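Side-chain contacts in formiminoglutamase (PDB 4MYK), which hydrolyses N-formimino-L-glutamate to L-glutamate and formamide, as an arginase-like manganese metalloenzyme: residues A[102-105]-A[106-109]; A[291-294]-A[295-299]. The protein carries 1 engineered substitution. All coordinates share one frame; numbering follows the deposited sequence.

Interaction 1: A[102-105]-A[106-109]; sequences ESKV and FTVL
T107 folds its hydroxyl back onto the preceding turn of helix 94-110, where OG1 donates to K104 O at 2.7 Å. The torsion that allows this sets OG1 between the backbone N and the carbonyl carbon (chi1 68°), a common way for a helical threonine to satisfy its hydroxyl within the helix. K104 O thus serves two donors, since V108 N also binds it at 3.2 Å in a nearly straight helical bond (N-H...O 174°). Both donors arrive from the same face of the carbonyl plane. The hydroxyl oxygen is used a second time, as acceptor: a water donates to OG1 at 2.8 Å and makes only a weak, long bond with K104 NZ. The lysine's main polar partner is E27, in a salt bridge. The other carbonyls of 102-105 are engaged in the usual i to i+4 pattern: E102 O takes F106 N, S103 O takes T107 N, and V105 O takes L109 N. The threonine methyl is pressed close to the backbone, CG2 lying 3.0 Å from S103 O. Among the buried residues, V105 and L109 lie flank to flank, CG1 to CD1 4.1 Å, and both pack on helix 125-135 and strand 114-119. Two partly exposed side chains also reach helix 125-135: E102 through a salt bridge to R130, F106 through a cation-pi contact with R134. Chemically, T107 OG1 has an acceptor for its proton in K104 O and a donor in the water, so both roles of the hydroxyl are used at the solvent border.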
loop_
_atom_site.group_PDB
_atom_site.type_symbol
_atom_site.label_atom_id
_atom_site.label_comp_id
_atom_site.label_asym_id
_atom_site.label_seq_id
_atom_site.Cartn_x
_atom_site.Cartn_y
_atom_site.Cartn_z
ATOM N N GLU A 102 -34.501 1.961 -9.054
ATOM C CA GLU A 102 -34.705 1.194 -10.282
ATOM C C GLU A 102 -35.440 2.008 -11.362
ATOM O O GLU A 102 -35.056 2.023 -12.531
ATOM C CB GLU A 102 -35.480 -0.092 -9.989
ATOM C CG GLU A 102 -35.762 -0.951 -11.216
ATOM C CD GLU A 102 -36.724 -2.105 -10.928
ATOM O OE1 GLU A 102 -36.793 -2.553 -9.759
ATOM O OE2 GLU A 102 -37.413 -2.561 -11.873
ATOM N N SER A 103 -36.505 2.682 -10.964
ATOM C CA SER A 103 -37.339 3.378 -11.917
ATOM C C SER A 103 -36.534 4.468 -12.612
ATOM O O SER A 103 -36.687 4.708 -13.810
ATOM C CB SER A 103 -38.554 3.959 -11.200
ATOM O OG SER A 103 -39.464 4.530 -12.119
ATOM N N LYS A 104 -35.667 5.114 -11.846
ATOM C CA LYS A 104 -34.842 6.217 -12.333
ATOM C C LYS A 104 -33.751 5.755 -13.286
ATOM O O LYS A 104 -33.556 6.338 -14.332
ATOM C CB LYS A 104 -34.207 6.956 -11.153
ATOM C CG LYS A 104 -33.272 8.087 -11.561
ATOM C CD LYS A 104 -33.983 9.080 -12.435
ATOM C CE LYS A 104 -33.206 10.370 -12.516
ATOM N NZ LYS A 104 -34.056 11.470 -13.045
ATOM N N VAL A 105 -33.025 4.715 -12.902
ATOM C CA VAL A 105 -32.001 4.150 -13.766
ATOM C C VAL A 105 -32.614 3.696 -15.090
ATOM O O VAL A 105 -32.031 3.906 -16.159
ATOM C CB VAL A 105 -31.278 2.966 -13.080
ATOM C CG1 VAL A 105 -30.321 2.276 -14.054
ATOM C CG2 VAL A 105 -30.539 3.450 -11.843
ATOM N N PHE A 106 -33.793 3.080 -15.018
ATOM C CA PHE A 106 -34.473 2.610 -16.222
ATOM C C PHE A 106 -34.768 3.738 -17.199
ATOM O O PHE A 106 -34.487 3.624 -18.391
ATOM C CB PHE A 106 -35.777 1.894 -15.901
ATOM C CG PHE A 106 -36.573 1.554 -17.130
ATOM C CD1 PHE A 106 -36.216 0.474 -17.927
ATOM C CD2 PHE A 106 -37.654 2.333 -17.515
ATOM C CE1 PHE A 106 -36.927 0.167 -19.069
ATOM C CE2 PHE A 106 -38.373 2.023 -18.657
ATOM C CZ PHE A 106 -38.006 0.938 -19.434
ATOM N N THR A 107 -35.344 4.822 -16.689
ATOM C CA THR A 107 -35.650 5.980 -17.522
ATOM C C THR A 107 -34.405 6.492 -18.256
ATOM O O THR A 107 -34.445 6.703 -19.465
ATOM C CB THR A 107 -36.353 7.109 -16.716
ATOM O OG1 THR A 107 -35.446 7.678 -15.766
ATOM C CG2 THR A 107 -37.562 6.561 -15.978
ATOM N N VAL A 108 -33.297 6.663 -17.535
ATOM C CA VAL A 108 -32.037 7.075 -18.165
ATOM C C VAL A 108 -31.611 6.066 -19.231
ATOM O O VAL A 108 -31.173 6.441 -20.320
ATOM C CB VAL A 108 -30.882 7.269 -17.139
ATOM C CG1 VAL A 108 -29.588 7.576 -17.858
ATOM C CG2 VAL A 108 -31.201 8.389 -16.187
ATOM N N LEU A 109 -31.754 4.785 -18.897
ATOM C CA LEU A 109 -31.451 3.690 -19.814
ATOM C C LEU A 109 -32.351 3.742 -21.048
ATOM O O LEU A 109 -31.875 3.717 -22.182
ATOM C CB LEU A 109 -31.625 2.334 -19.119
ATOM C CG LEU A 109 -30.556 1.806 -18.161
ATOM C CD1 LEU A 109 -30.965 0.426 -17.657
ATOM C CD2 LEU A 109 -29.207 1.753 -18.855
HETATM O O HOH W 1 -34.811 10.403 -16.250
#

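Interaction 2: A[291-294]-A[295-299]; sequences SPRV and AVYMF
R293 and Y297, one turn apart on helix 290-306, extend alongside each other, with guanidinium and ring planes 53° apart. Their polar ends make a weak bond: NH2 of R293 lies 3.3 Å from OH of Y297, but the N-H...O angle of 122° is well short of straight. A bend in the arginine chain at chi3 (60°) brings the guanidinium to the phenol. Nearer the backbone, the ring leans on the helix, Y297 CD2 standing 3.1 Å from R293 O.

Backbone bonds form the second group, and the stronger one. R293 O accepts from Y297 N at 2.9 Å and V294 O from M298 N at 2.8 Å, while S291 O and P292 O take A295 N and V296 N.

The apolar contact is between V294 and M298, whose side chains cross, CG1 meeting SD at 4.0 Å; M298 CG also lies 3.3 Å from the carbonyl oxygen V294 O.

Several elements surround the helix. P292, R293 and V296 lie against F62 of helix 55-63; Y297 and M298 meet F262 of helix 258-270; A295 touches M279 of strand 274-280, as does M298, which thus contacts both elements. R293 and Y297 also pack on Q189 of the second subunit, so this turn joins the helical layer over the central parallel sheet to the subunit interface.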
loop_
_atom_site.group_PDB
_atom_site.type_symbol
_atom_site.label_atom_id
_atom_site.label_comp_id
_atom_site.label_asym_id
_atom_site.label_seq_id
_atom_site.Cartn_x
_atom_site.Cartn_y
_atom_site.Cartn_z
ATOM N N SER A 291 -9.899 7.686 0.215
ATOM C CA SER A 291 -10.761 6.702 -0.431
ATOM C C SER A 291 -11.779 7.334 -1.395
ATOM O O SER A 291 -11.986 6.836 -2.497
ATOM C CB SER A 291 -11.420 5.822 0.630
ATOM O OG SER A 291 -10.420 5.256 1.465
ATOM N N PRO A 292 -12.409 8.439 -0.982
ATOM C CA PRO A 292 -13.265 9.201 -1.902
ATOM C C PRO A 292 -12.529 9.723 -3.140
ATOM O O PRO A 292 -13.108 9.766 -4.222
ATOM C CB PRO A 292 -13.756 10.354 -1.029
ATOM C CG PRO A 292 -13.793 9.753 0.353
ATOM C CD PRO A 292 -12.583 8.874 0.418
ATOM N N ARG A 293 -11.272 10.113 -2.987
ATOM C CA ARG A 293 -10.469 10.510 -4.142
ATOM C C ARG A 293 -10.333 9.351 -5.121
ATOM O O ARG A 293 -10.481 9.520 -6.322
ATOM C CB ARG A 293 -9.090 11.031 -3.719
ATOM C CG ARG A 293 -9.139 12.317 -2.899
ATOM C CD ARG A 293 -7.753 12.912 -2.679
ATOM N NE ARG A 293 -7.092 13.246 -3.942
ATOM C CZ ARG A 293 -6.884 14.485 -4.375
ATOM N NH1 ARG A 293 -7.280 15.520 -3.648
ATOM N NH2 ARG A 293 -6.277 14.692 -5.533
ATOM N N VAL A 294 -10.055 8.160 -4.604
ATOM C CA VAL A 294 -9.931 6.997 -5.480
ATOM C C VAL A 294 -11.225 6.755 -6.255
ATOM O O VAL A 294 -11.193 6.468 -7.456
ATOM C CB VAL A 294 -9.537 5.735 -4.707
ATOM C CG1 VAL A 294 -9.650 4.498 -5.602
ATOM C CG2 VAL A 294 -8.127 5.898 -4.134
ATOM N N ALA A 295 -12.355 6.887 -5.560
ATOM C CA ALA A 295 -13.674 6.625 -6.132
ATOM C C ALA A 295 -13.962 7.587 -7.277
ATOM O O ALA A 295 -14.432 7.174 -8.340
ATOM C CB ALA A 295 -14.752 6.724 -5.059
ATOM N N VAL A 296 -13.665 8.869 -7.059
ATOM C CA VAL A 296 -13.845 9.885 -8.104
ATOM C C VAL A 296 -12.894 9.631 -9.278
ATOM O O VAL A 296 -13.281 9.769 -10.435
ATOM C CB VAL A 296 -13.689 11.339 -7.555
ATOM C CG1 VAL A 296 -13.671 12.348 -8.686
ATOM C CG2 VAL A 296 -14.810 11.672 -6.557
ATOM N N TYR A 297 -11.660 9.240 -8.973
ATOM C CA TYR A 297 -10.679 8.948 -10.012
ATOM C C TYR A 297 -11.056 7.722 -10.835
ATOM O O TYR A 297 -10.777 7.650 -12.026
ATOM C CB TYR A 297 -9.284 8.782 -9.412
ATOM C CG TYR A 297 -8.556 10.098 -9.207
ATOM C CD1 TYR A 297 -8.457 11.022 -10.240
ATOM C CD2 TYR A 297 -7.962 10.409 -7.990
ATOM C CE1 TYR A 297 -7.797 12.224 -10.062
ATOM C CE2 TYR A 297 -7.294 11.606 -7.806
ATOM C CZ TYR A 297 -7.216 12.512 -8.844
ATOM O OH TYR A 297 -6.550 13.707 -8.675
ATOM N N MET A 298 -11.706 6.760 -10.194
ATOM C CA MET A 298 -12.245 5.603 -10.898
ATOM C C MET A 298 -13.330 6.006 -11.909
ATOM O O MET A 298 -13.320 5.557 -13.061
ATOM C CB MET A 298 -12.794 4.593 -9.894
ATOM C CG MET A 298 -11.733 3.757 -9.211
ATOM S SD MET A 298 -12.400 2.671 -7.929
ATOM C CE MET A 298 -13.473 1.586 -8.867
ATOM N N PHE A 299 -14.273 6.834 -11.463
ATOM C CA PHE A 299 -15.318 7.400 -12.335
ATOM C C PHE A 299 -14.687 8.242 -13.452
ATOM O O PHE A 299 -15.092 8.183 -14.611
ATOM C CB PHE A 299 -16.287 8.250 -11.496
ATOM C CG PHE A 299 -17.222 9.109 -12.312
ATOM C CD1 PHE A 299 -18.309 8.551 -12.959
ATOM C CD2 PHE A 299 -17.017 10.480 -12.411
ATOM C CE1 PHE A 299 -19.160 9.337 -13.711
ATOM C CE2 PHE A 299 -17.867 11.273 -13.157
ATOM C CZ PHE A 299 -18.939 10.704 -13.802
#

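Along the chain, interaction 1 comes first, on helix 94-110, and interaction 2 much later, on helix 290-306, the last helix of the modelled chain. Their centres lie 24 Å apart and their nearest atoms about 11 Å, so they do not meet. What connects them is the central parallel sheet: V105 packs on V117 of strand 114-119, whereas F299 meets F116, the neighbour that faces the other way. The two helices therefore flank opposite faces, in the three-layer alpha/beta/alpha build of the arginase/deacetylase fold. Both contacts are structural rather than part of the manganese site: interaction 1 packs one face, and interaction 2 the other, where helix 258-270 and the subunit interface adjoin it.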